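Hypothetical protein PH0156 (Pyrococcus horikoshii, PDB 2P62) is of unknown function but belongs to a family grouped with the Toprim-like proteins, which suggests a kinship with nucleic-acid or nucleotide enzymes. Local coordinates at residues K161-L166 and G213-R218; I195-T200 and S205-K210; E106-F111 and G122-E127; L5-G10 and Q69-V74. One frame throughout, in Å; residues are numbered along the deposited sequence.

Contact 1. Residues K161-L166 and G213-R218; sequences KLDGIL and GIMIHR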
# COMPACT_ATOMS: atom_id res chain seq x y z
N LYS A 161 6.27 -22.09 0.40
CA LYS A 161 6.28 -23.54 0.36
C LYS A 161 7.49 -24.09 1.13
O LYS A 161 7.33 -24.87 2.07
CB LYS A 161 6.31 -24.03 -1.09
CG LYS A 161 6.20 -25.54 -1.24
CD LYS A 161 5.97 -25.90 -2.70
CE LYS A 161 5.76 -27.39 -2.90
NZ LYS A 161 5.40 -27.69 -4.31
N LEU A 162 8.69 -23.68 0.74
CA LEU A 162 9.89 -24.15 1.42
C LEU A 162 9.83 -23.92 2.91
O LEU A 162 10.36 -24.72 3.70
CB LEU A 162 11.13 -23.45 0.86
CG LEU A 162 11.36 -23.59 -0.64
CD1 LEU A 162 12.76 -23.06 -0.99
CD2 LEU A 162 11.24 -25.05 -1.05
N ASP A 163 9.18 -22.83 3.30
CA ASP A 163 9.03 -22.46 4.70
C ASP A 163 7.97 -23.33 5.39
O ASP A 163 7.74 -23.21 6.59
CB ASP A 163 8.64 -20.98 4.78
CG ASP A 163 8.91 -20.36 6.14
OD1 ASP A 163 8.43 -19.25 6.38
OD2 ASP A 163 9.61 -20.97 6.98
N GLY A 164 7.32 -24.19 4.61
CA GLY A 164 6.30 -25.06 5.17
C GLY A 164 4.95 -24.41 5.41
O GLY A 164 4.04 -25.04 5.98
N ILE A 165 4.79 -23.16 4.98
CA ILE A 165 3.54 -22.43 5.17
C ILE A 165 2.38 -23.04 4.37
O ILE A 165 1.32 -23.32 4.93
CB ILE A 165 3.66 -20.93 4.73
CG1 ILE A 165 4.81 -20.23 5.47
CG2 ILE A 165 2.35 -20.21 5.00
CD1 ILE A 165 4.62 -20.10 6.97
N LEU A 166 2.58 -23.24 3.07
CA LEU A 166 1.53 -23.78 2.21
C LEU A 166 1.10 -25.18 2.63
O LEU A 166 0.01 -25.63 2.28
CB LEU A 166 2.01 -23.81 0.75
CG LEU A 166 2.47 -22.47 0.17
CD1 LEU A 166 2.65 -22.60 -1.35
CD2 LEU A 166 1.44 -21.40 0.50
N GLY A 213 12.79 -10.20 5.78
CA GLY A 213 13.71 -9.62 6.74
C GLY A 213 13.87 -10.47 7.98
O GLY A 213 14.96 -10.61 8.53
N ILE A 214 12.77 -11.05 8.44
CA ILE A 214 12.82 -11.90 9.61
C ILE A 214 13.49 -13.24 9.28
O ILE A 214 14.28 -13.74 10.07
CB ILE A 214 11.41 -12.12 10.17
CG1 ILE A 214 10.89 -10.81 10.77
CG2 ILE A 214 11.41 -13.23 11.19
CD1 ILE A 214 9.45 -10.87 11.26
N MET A 215 13.17 -13.81 8.11
CA MET A 215 13.74 -15.09 7.69
C MET A 215 15.25 -15.01 7.68
O MET A 215 15.93 -15.96 8.08
CB MET A 215 13.26 -15.48 6.29
CG MET A 215 13.79 -16.84 5.81
SD MET A 215 13.01 -17.48 4.31
CE MET A 215 11.47 -18.04 5.03
N ILE A 216 15.77 -13.88 7.23
CA ILE A 216 17.21 -13.68 7.17
C ILE A 216 17.81 -13.87 8.55
O ILE A 216 18.98 -14.24 8.69
CB ILE A 216 17.53 -12.28 6.63
CG1 ILE A 216 17.05 -12.18 5.18
CG2 ILE A 216 19.02 -12.01 6.71
CD1 ILE A 216 17.38 -10.88 4.50
N HIS A 217 17.00 -13.63 9.58
CA HIS A 217 17.44 -13.78 10.95
C HIS A 217 17.14 -15.16 11.56
O HIS A 217 17.96 -15.67 12.32
CB HIS A 217 16.80 -12.70 11.83
CG HIS A 217 17.47 -11.36 11.71
ND1 HIS A 217 16.81 -10.17 11.94
CD2 HIS A 217 18.75 -11.03 11.41
CE1 HIS A 217 17.65 -9.17 11.78
NE2 HIS A 217 18.84 -9.66 11.46
N ARG A 218 16.00 -15.76 11.23
CA ARG A 218 15.67 -17.07 11.80
C ARG A 218 16.18 -18.27 11.00
O ARG A 218 16.51 -19.31 11.58
CB ARG A 218 14.16 -17.22 12.01
CG ARG A 218 13.31 -17.25 10.75
CD ARG A 218 11.84 -17.53 11.09
NE ARG A 218 10.93 -17.23 9.98
CZ ARG A 218 10.66 -18.06 8.97
NH1 ARG A 218 11.23 -19.25 8.92
NH2 ARG A 218 9.83 -17.67 8.01

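Contact 2. Residues I195-T200 and S205-K210; sequences IANDYT and SGLYEK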
# COMPACT_ATOMS: atom_id res chain seq x y z
N ILE A 195 -2.50 -13.85 6.29
CA ILE A 195 -3.25 -14.46 7.37
C ILE A 195 -2.36 -15.41 8.17
O ILE A 195 -2.38 -15.40 9.40
CB ILE A 195 -4.45 -15.23 6.83
CG1 ILE A 195 -5.39 -14.26 6.10
CG2 ILE A 195 -5.14 -15.99 7.95
CD1 ILE A 195 -6.53 -14.94 5.35
N ALA A 196 -1.57 -16.21 7.46
CA ALA A 196 -0.69 -17.16 8.11
C ALA A 196 0.38 -16.48 8.95
O ALA A 196 0.90 -17.08 9.89
CB ALA A 196 -0.03 -18.07 7.07
N ASN A 197 0.73 -15.24 8.61
CA ASN A 197 1.75 -14.53 9.38
C ASN A 197 1.13 -13.44 10.23
O ASN A 197 1.84 -12.64 10.85
CB ASN A 197 2.80 -13.92 8.45
CG ASN A 197 3.56 -14.97 7.66
OD1 ASN A 197 4.50 -14.65 6.94
ND2 ASN A 197 3.14 -16.22 7.78
N ASP A 198 -0.20 -13.41 10.26
CA ASP A 198 -0.93 -12.40 11.02
C ASP A 198 -0.42 -11.00 10.67
O ASP A 198 -0.08 -10.21 11.55
CB ASP A 198 -0.76 -12.65 12.53
CG ASP A 198 -1.81 -11.90 13.36
OD1 ASP A 198 -1.51 -11.54 14.53
OD2 ASP A 198 -2.93 -11.67 12.86
N TYR A 199 -0.36 -10.71 9.37
CA TYR A 199 0.09 -9.42 8.88
C TYR A 199 -1.03 -8.41 9.02
O TYR A 199 -2.11 -8.61 8.46
CB TYR A 199 0.49 -9.50 7.41
CG TYR A 199 1.01 -8.20 6.87
CD1 TYR A 199 2.16 -7.61 7.39
CD2 TYR A 199 0.36 -7.55 5.82
CE1 TYR A 199 2.65 -6.41 6.89
CE2 TYR A 199 0.84 -6.36 5.31
CZ TYR A 199 1.99 -5.79 5.84
OH TYR A 199 2.47 -4.61 5.34
N THR A 200 -0.77 -7.32 9.73
CA THR A 200 -1.78 -6.30 9.94
C THR A 200 -1.62 -5.08 9.04
O THR A 200 -2.50 -4.23 8.98
CB THR A 200 -1.75 -5.81 11.38
OG1 THR A 200 -0.47 -5.26 11.66
CG2 THR A 200 -2.02 -6.95 12.35
N SER A 205 3.42 -5.39 -0.07
CA SER A 205 4.82 -5.05 -0.24
C SER A 205 5.49 -4.98 1.12
O SER A 205 6.63 -5.40 1.28
CB SER A 205 4.96 -3.70 -0.96
OG SER A 205 4.35 -2.65 -0.23
N GLY A 206 4.77 -4.45 2.11
CA GLY A 206 5.31 -4.36 3.45
C GLY A 206 5.49 -5.72 4.08
O GLY A 206 6.39 -5.93 4.90
N LEU A 207 4.64 -6.67 3.69
CA LEU A 207 4.71 -8.03 4.20
C LEU A 207 5.96 -8.74 3.68
O LEU A 207 6.63 -9.48 4.41
CB LEU A 207 3.45 -8.81 3.80
CG LEU A 207 3.46 -10.32 4.04
CD1 LEU A 207 3.61 -10.62 5.54
CD2 LEU A 207 2.19 -10.93 3.49
N TYR A 208 6.29 -8.51 2.42
CA TYR A 208 7.47 -9.13 1.82
C TYR A 208 8.74 -8.72 2.56
O TYR A 208 9.59 -9.57 2.87
CB TYR A 208 7.54 -8.78 0.33
CG TYR A 208 6.28 -9.17 -0.43
CD1 TYR A 208 5.95 -8.55 -1.63
CD2 TYR A 208 5.39 -10.11 0.10
CE1 TYR A 208 4.76 -8.86 -2.29
CE2 TYR A 208 4.19 -10.43 -0.56
CZ TYR A 208 3.88 -9.79 -1.75
OH TYR A 208 2.69 -10.04 -2.40
N GLU A 209 8.86 -7.42 2.86
CA GLU A 209 10.01 -6.88 3.59
C GLU A 209 10.09 -7.52 4.97
O GLU A 209 11.15 -7.99 5.39
CB GLU A 209 9.88 -5.36 3.78
CG GLU A 209 10.11 -4.52 2.52
CD GLU A 209 9.99 -3.01 2.76
OE1 GLU A 209 10.74 -2.48 3.61
OE2 GLU A 209 9.15 -2.37 2.09
N LYS A 210 8.97 -7.54 5.68
CA LYS A 210 8.92 -8.12 7.01
C LYS A 210 9.24 -9.62 6.98
O LYS A 210 10.17 -10.07 7.64
CB LYS A 210 7.54 -7.91 7.63
CG LYS A 210 7.46 -8.37 9.07
CD LYS A 210 6.06 -8.23 9.62
CE LYS A 210 5.97 -8.79 11.03
NZ LYS A 210 4.55 -9.04 11.42

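Contact 3. Residues E106-F111 and G122-E127; sequences EWVLSF and GAIVTE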
# COMPACT_ATOMS: atom_id res chain seq x y z
N GLU A 106 13.33 -9.68 -25.76
CA GLU A 106 12.81 -9.01 -26.95
C GLU A 106 12.17 -7.66 -26.56
O GLU A 106 12.33 -6.66 -27.25
CB GLU A 106 11.78 -9.91 -27.65
CG GLU A 106 12.38 -11.14 -28.33
CD GLU A 106 11.31 -12.14 -28.78
OE1 GLU A 106 10.28 -11.70 -29.35
OE2 GLU A 106 11.50 -13.37 -28.57
N TRP A 107 11.45 -7.65 -25.44
CA TRP A 107 10.79 -6.43 -24.96
C TRP A 107 11.81 -5.29 -24.82
O TRP A 107 11.64 -4.19 -25.37
CB TRP A 107 10.09 -6.72 -23.64
CG TRP A 107 9.32 -5.57 -23.06
CD1 TRP A 107 8.37 -4.81 -23.69
CD2 TRP A 107 9.44 -5.04 -21.73
NE1 TRP A 107 7.91 -3.83 -22.83
CE2 TRP A 107 8.55 -3.96 -21.62
CE3 TRP A 107 10.23 -5.39 -20.62
CZ2 TRP A 107 8.41 -3.20 -20.45
CZ3 TRP A 107 10.09 -4.64 -19.44
CH2 TRP A 107 9.19 -3.56 -19.37
N VAL A 108 12.90 -5.55 -24.11
CA VAL A 108 13.93 -4.54 -23.92
C VAL A 108 14.59 -4.18 -25.25
O VAL A 108 14.75 -3.00 -25.58
CB VAL A 108 14.99 -5.03 -22.92
CG1 VAL A 108 16.13 -4.01 -22.80
CG2 VAL A 108 14.34 -5.26 -21.57
N LEU A 109 14.97 -5.20 -26.01
CA LEU A 109 15.62 -5.00 -27.30
C LEU A 109 14.83 -4.06 -28.22
O LEU A 109 15.42 -3.25 -28.96
CB LEU A 109 15.83 -6.35 -27.99
CG LEU A 109 16.75 -6.29 -29.21
CD1 LEU A 109 18.17 -5.96 -28.76
CD2 LEU A 109 16.72 -7.60 -29.95
N SER A 110 13.51 -4.17 -28.18
CA SER A 110 12.63 -3.34 -29.00
C SER A 110 12.69 -1.86 -28.61
O SER A 110 12.16 -1.01 -29.32
CB SER A 110 11.17 -3.81 -28.89
OG SER A 110 10.57 -3.35 -27.67
N PHE A 111 13.33 -1.55 -27.48
CA PHE A 111 13.47 -0.18 -27.02
C PHE A 111 14.77 0.45 -27.52
O PHE A 111 14.92 1.66 -27.51
CB PHE A 111 13.47 -0.12 -25.48
CG PHE A 111 12.19 -0.59 -24.86
CD1 PHE A 111 12.19 -1.24 -23.63
CD2 PHE A 111 10.98 -0.42 -25.52
CE1 PHE A 111 11.02 -1.73 -23.08
CE2 PHE A 111 9.79 -0.90 -24.97
CZ PHE A 111 9.81 -1.55 -23.75
N GLY A 122 24.43 -12.84 -21.79
CA GLY A 122 23.00 -12.61 -21.69
C GLY A 122 22.61 -11.16 -21.50
O GLY A 122 21.44 -10.86 -21.25
N ALA A 123 23.57 -10.24 -21.59
CA ALA A 123 23.25 -8.82 -21.45
C ALA A 123 23.34 -8.11 -22.80
O ALA A 123 24.05 -8.56 -23.69
CB ALA A 123 24.20 -8.18 -20.46
N ILE A 124 22.60 -7.02 -22.94
CA ILE A 124 22.61 -6.23 -24.18
C ILE A 124 23.55 -5.05 -23.91
O ILE A 124 23.28 -4.22 -23.03
CB ILE A 124 21.18 -5.70 -24.53
CG1 ILE A 124 20.21 -6.87 -24.73
CG2 ILE A 124 21.21 -4.87 -25.81
CD1 ILE A 124 18.78 -6.44 -24.98
N VAL A 125 24.65 -4.97 -24.65
CA VAL A 125 25.61 -3.90 -24.44
C VAL A 125 25.50 -2.86 -25.54
O VAL A 125 25.60 -3.18 -26.73
CB VAL A 125 27.08 -4.44 -24.38
CG1 VAL A 125 28.03 -3.32 -24.00
CG2 VAL A 125 27.19 -5.58 -23.39
N THR A 126 25.29 -1.62 -25.14
CA THR A 126 25.18 -0.52 -26.08
C THR A 126 25.63 0.73 -25.34
O THR A 126 25.34 0.89 -24.16
CB THR A 126 23.73 -0.35 -26.60
OG1 THR A 126 23.68 0.70 -27.57
CG2 THR A 126 22.79 -0.03 -25.46
N GLU A 127 26.37 1.59 -26.04
CA GLU A 127 26.86 2.82 -25.43
C GLU A 127 27.72 2.46 -24.21
O GLU A 127 27.83 3.25 -23.28
CB GLU A 127 25.68 3.69 -25.01
CG GLU A 127 25.45 4.97 -25.82
CD GLU A 127 25.52 4.78 -27.34
OE1 GLU A 127 26.64 4.87 -27.89
OE2 GLU A 127 24.47 4.54 -27.97

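Contact 4. Residues L5-G10 and Q69-V74; sequences LIIVEG and QRIPKV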
# COMPACT_ATOMS: atom_id res chain seq x y z
N LEU A 5 21.27 1.18 -12.57
CA LEU A 5 19.83 1.45 -12.57
C LEU A 5 19.01 0.15 -12.57
O LEU A 5 19.24 -0.74 -13.39
CB LEU A 5 19.47 2.30 -13.79
CG LEU A 5 18.01 2.71 -13.99
CD1 LEU A 5 17.54 3.53 -12.78
CD2 LEU A 5 17.86 3.52 -15.27
N ILE A 6 18.07 0.07 -11.64
CA ILE A 6 17.19 -1.09 -11.53
C ILE A 6 15.75 -0.64 -11.75
O ILE A 6 15.21 0.18 -11.00
CB ILE A 6 17.30 -1.76 -10.14
CG1 ILE A 6 18.76 -2.13 -9.86
CG2 ILE A 6 16.40 -3.00 -10.10
CD1 ILE A 6 18.98 -2.93 -8.58
N ILE A 7 15.13 -1.17 -12.81
CA ILE A 7 13.77 -0.82 -13.16
C ILE A 7 12.81 -1.98 -12.92
O ILE A 7 12.96 -3.05 -13.50
CB ILE A 7 13.66 -0.43 -14.65
CG1 ILE A 7 14.70 0.66 -14.98
CG2 ILE A 7 12.24 0.07 -14.94
CD1 ILE A 7 14.79 1.00 -16.46
N VAL A 8 11.83 -1.76 -12.05
CA VAL A 8 10.84 -2.77 -11.73
C VAL A 8 9.46 -2.21 -12.05
O VAL A 8 9.33 -1.02 -12.35
CB VAL A 8 10.90 -3.16 -10.24
CG1 VAL A 8 12.23 -3.82 -9.94
CG2 VAL A 8 10.71 -1.93 -9.37
N GLU A 9 8.43 -3.04 -11.96
CA GLU A 9 7.08 -2.59 -12.28
C GLU A 9 6.35 -1.83 -11.17
O GLU A 9 5.76 -0.79 -11.43
CB GLU A 9 6.21 -3.76 -12.73
CG GLU A 9 4.89 -3.29 -13.34
CD GLU A 9 4.01 -4.43 -13.80
OE1 GLU A 9 4.56 -5.41 -14.36
OE2 GLU A 9 2.77 -4.34 -13.63
N GLY A 10 6.37 -2.35 -9.94
CA GLY A 10 5.67 -1.69 -8.86
C GLY A 10 6.34 -1.74 -7.49
O GLY A 10 7.47 -2.23 -7.35
N GLN A 69 5.04 2.67 -21.09
CA GLN A 69 5.39 3.50 -22.23
C GLN A 69 6.53 4.49 -21.95
O GLN A 69 7.00 5.19 -22.86
CB GLN A 69 4.15 4.27 -22.69
CG GLN A 69 4.32 5.04 -23.97
CD GLN A 69 3.04 5.71 -24.41
OE1 GLN A 69 2.03 5.04 -24.64
NE2 GLN A 69 3.06 7.03 -24.52
N ARG A 70 6.96 4.55 -20.70
CA ARG A 70 8.03 5.46 -20.31
C ARG A 70 9.39 4.77 -20.18
O ARG A 70 10.42 5.43 -20.20
CB ARG A 70 7.68 6.17 -19.00
CG ARG A 70 8.19 7.60 -18.93
CD ARG A 70 8.30 8.11 -17.50
NE ARG A 70 8.78 9.49 -17.46
CZ ARG A 70 8.04 10.56 -17.79
NH1 ARG A 70 6.78 10.40 -18.18
NH2 ARG A 70 8.57 11.77 -17.73
N ILE A 71 9.38 3.44 -20.03
CA ILE A 71 10.61 2.66 -19.91
C ILE A 71 11.60 3.00 -21.03
O ILE A 71 12.77 3.27 -20.78
CB ILE A 71 10.33 1.13 -19.94
CG1 ILE A 71 9.39 0.73 -18.80
CG2 ILE A 71 11.64 0.36 -19.88
CD1 ILE A 71 9.92 1.01 -17.41
N PRO A 72 11.14 2.97 -22.30
CA PRO A 72 12.04 3.28 -23.41
C PRO A 72 12.51 4.73 -23.34
O PRO A 72 13.63 5.07 -23.72
CB PRO A 72 11.18 3.01 -24.64
CG PRO A 72 9.80 3.34 -24.16
CD PRO A 72 9.78 2.68 -22.79
N LYS A 73 11.63 5.59 -22.84
CA LYS A 73 11.93 7.01 -22.70
C LYS A 73 13.06 7.15 -21.68
O LYS A 73 13.99 7.94 -21.86
CB LYS A 73 10.66 7.75 -22.25
CG LYS A 73 10.76 9.27 -22.17
CD LYS A 73 11.07 9.75 -20.75
CE LYS A 73 10.23 10.98 -20.36
NZ LYS A 73 10.37 12.14 -21.30
N VAL A 74 12.99 6.36 -20.61
CA VAL A 74 14.02 6.40 -19.58
C VAL A 74 15.35 5.86 -20.09
O VAL A 74 16.41 6.41 -19.78
CB VAL A 74 13.60 5.57 -18.36
CG1 VAL A 74 14.75 5.49 -17.36
CG2 VAL A 74 12.39 6.21 -17.72

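Contact 1. Residues K161-L166 and G213-R218
Asp163 and Arg218 meet head-on in a salt bridge, with two parallel bonds between carboxylate and guanidinium. Arg218 NH2 donates to Asp163 OD1 at 2.7 Å, while Arg218 NH1 reaches Asp163 OD2 at 3.1 Å. Both oxygens are met on their syn side, though from somewhat out of the carboxylate plane; the two flat groups lie 10° apart but are displaced, and the end-on grip fixes the guanidinium against turning. Arg218 starts with CG wedged between its backbone N and carbonyl carbon (chi1 66°), then runs extended to NE toward the aspartate. Asp163 OD1 also bonds the hydroxyl of Tyr211, about two turns back on the same helix as Arg218. An asparagine in place of Asp163 would probably leave the arginine without its countercharge and with only part of this grip.

The nonpolar share falls to Met215. Its chain bends at the last torsion (chi3 -77°), which brings CE alongside the carboxylate, 3.5 Å from Asp163 OD1. Behind it the methionine is buried against Leu159 and Leu222.

On the backbone side, Asp163 sits where helix 152-162 stops: Gly164, with positive phi, closes a Schellman motif and is also N-cap of helix 165-168. The whole is an end-on, two-pronged Arg-Asp bridge that ties a helix C-terminus to the last turn of helix 204-218 in the all-helical part of the fold.

Contact 2. Residues I195-T200 and S205-K210
Tyr199 and Leu207 are the closest backbone pair, 6.7 Å between their CA atoms, where the chain leaving helix 186-196 passes beside helix 204-218. The tyrosine ring lies flat against that helix. Leu207 CB stands almost exactly over the ring centre, 3.7 Å from the centroid and 3° off the normal, a clear CH-pi contact. Further back, Leu207 CD1 touches Tyr199 CG at 3.8 Å. Tyr199 stretches out, its ring carbon CG turned away from the backbone N (chi1 -178°), far enough for OH to come within 3.4 Å of Gly206 CA, just where a side chain on that residue would have to go.

The turn that delivers the ring is a Schellman motif: Asp198, with positive phi, ends helix 186-196, Tyr199 N bonds back to Ser194 O, and Asp198 N to Ile195 O. Replacing Tyr199 by an alanine would probably uncover the flank of Leu207 and leave Cys203 O without the hydroxyl it now shares a hydrogen bond with.

Asn197 adds a looser touch, its OD1 4.4 Å from Leu207 CD1. The second subunit borders the same region: its Asp202 OD1 accepts from Ser205 N, its Lys180 NZ bonds Ile195 O, and Cys203, in the intervening loop, has been seen in an interchain disulfide.

Contact 3. Residues E106-F111 and G122-E127
Ile124 pushes its CD1 methyl into the angle between Val108 and Leu109, a small aliphatic contact in which helix 104-109 packs on one face of the central mixed sheet. Strand 123-126 is near one edge of that sheet, antiparallel to both of its neighbours, 129-136 and 118-120. The packing is thus an alpha/beta layer contact, made close to where the sheet ends.

The isoleucine reaches out in an extended form. CG1 sits anti to the carbonyl carbon (chi1 -60°), and chi2 near 180° carries CD1 straight on from the strand to the helix. Leu109 meets it at about a right angle. Its first bond does not aim at the strand, but with CG anti to the backbone N (chi1 -168°) the branch swings round until CD1 lies 3.9 Å from Ile124 CD1. Val108 points at the strand directly, and its CG1 comes to 4.2 Å from the same methyl.

The two helix residues sit differently. Val108 is buried, with Val94, Ile131 and Pro133 round it, whereas Leu109 is exposed. Leu112 and Val117 also touch Ile124, so the loop after the helix shares in covering it.

Farther from the strand, Trp107 has cation-pi partners in Arg96 and Lys68, and its carbonyl takes a hydrogen bond from the side chain of Ser110, with OG 2.7 Å from Trp107 O. This same Trp107 O sits 3.3 Å above the centre of the Phe111 ring.

Contact 4. Residues L5-G10 and Q69-V74
Ile7 and Ile71 make the tight spot here: Ile7 CG2 lies 3.5 Å from Ile71 CD1, methyl on methyl, the two side chains running antiparallel alongside one another where the methyls meet. Ile71 does not aim at the strand with its first bond. Its bent conformation, with CG1 anti to the carbonyl carbon and chi2 at -60°, turns CD1 back to the sheet. One helical turn on, Val74 does point at the strand, and its CG1 rests 4.2 Å from Leu5 CD2, a slacker fit. All four residues are buried.

Strand 2-7 lies between strands 58-63 and 89-97, parallel to both, and helix 71-84 links those two neighbours. The contact is therefore the inside of a beta-alpha-beta crossover that spans the strand in its middle.

Away from this core the character changes. Arg70, just before the helix, and Lys73 in its first turn keep well clear of the strand; the arginine makes weak bonds to Gly43 O and Phe44 O, and Gln69 is exposed and poorly ordered. Past the strand end Glu9 is exposed too, close to the acidic Glu100; a glutamate just after the first strand is consistent with the Toprim pattern, though its role here is not established.

Leu5 and Ile7 bond through their backbones to strand 89-97, and Ile6 to strand 58-63, so only hydrocarbon faces the helix. The hold here probably comes from fit and exclusion of water rather than from directional bonds.

In the fold
The four contacts fall into two pairs on opposite sides of the chain's centre. Contacts 3 and 4 join helices to the same sheet and touch through Phe111, which packs on Ile71 and Pro72; contact 4 is wholly buried at a central strand, contact 3 sits near the sheet's edge with an exposed leucine. Contacts 1 and 2 share helix 204-218 in the helical part and meet where Ile165 packs on Ala196; both are only partly buried, and contact 2 is nested within the loop that contact 1 closes. Chemistry follows place: aliphatic packing against the sheet, but a charged pair and an aromatic face among the helices, with the second subunit adjoining contact 2.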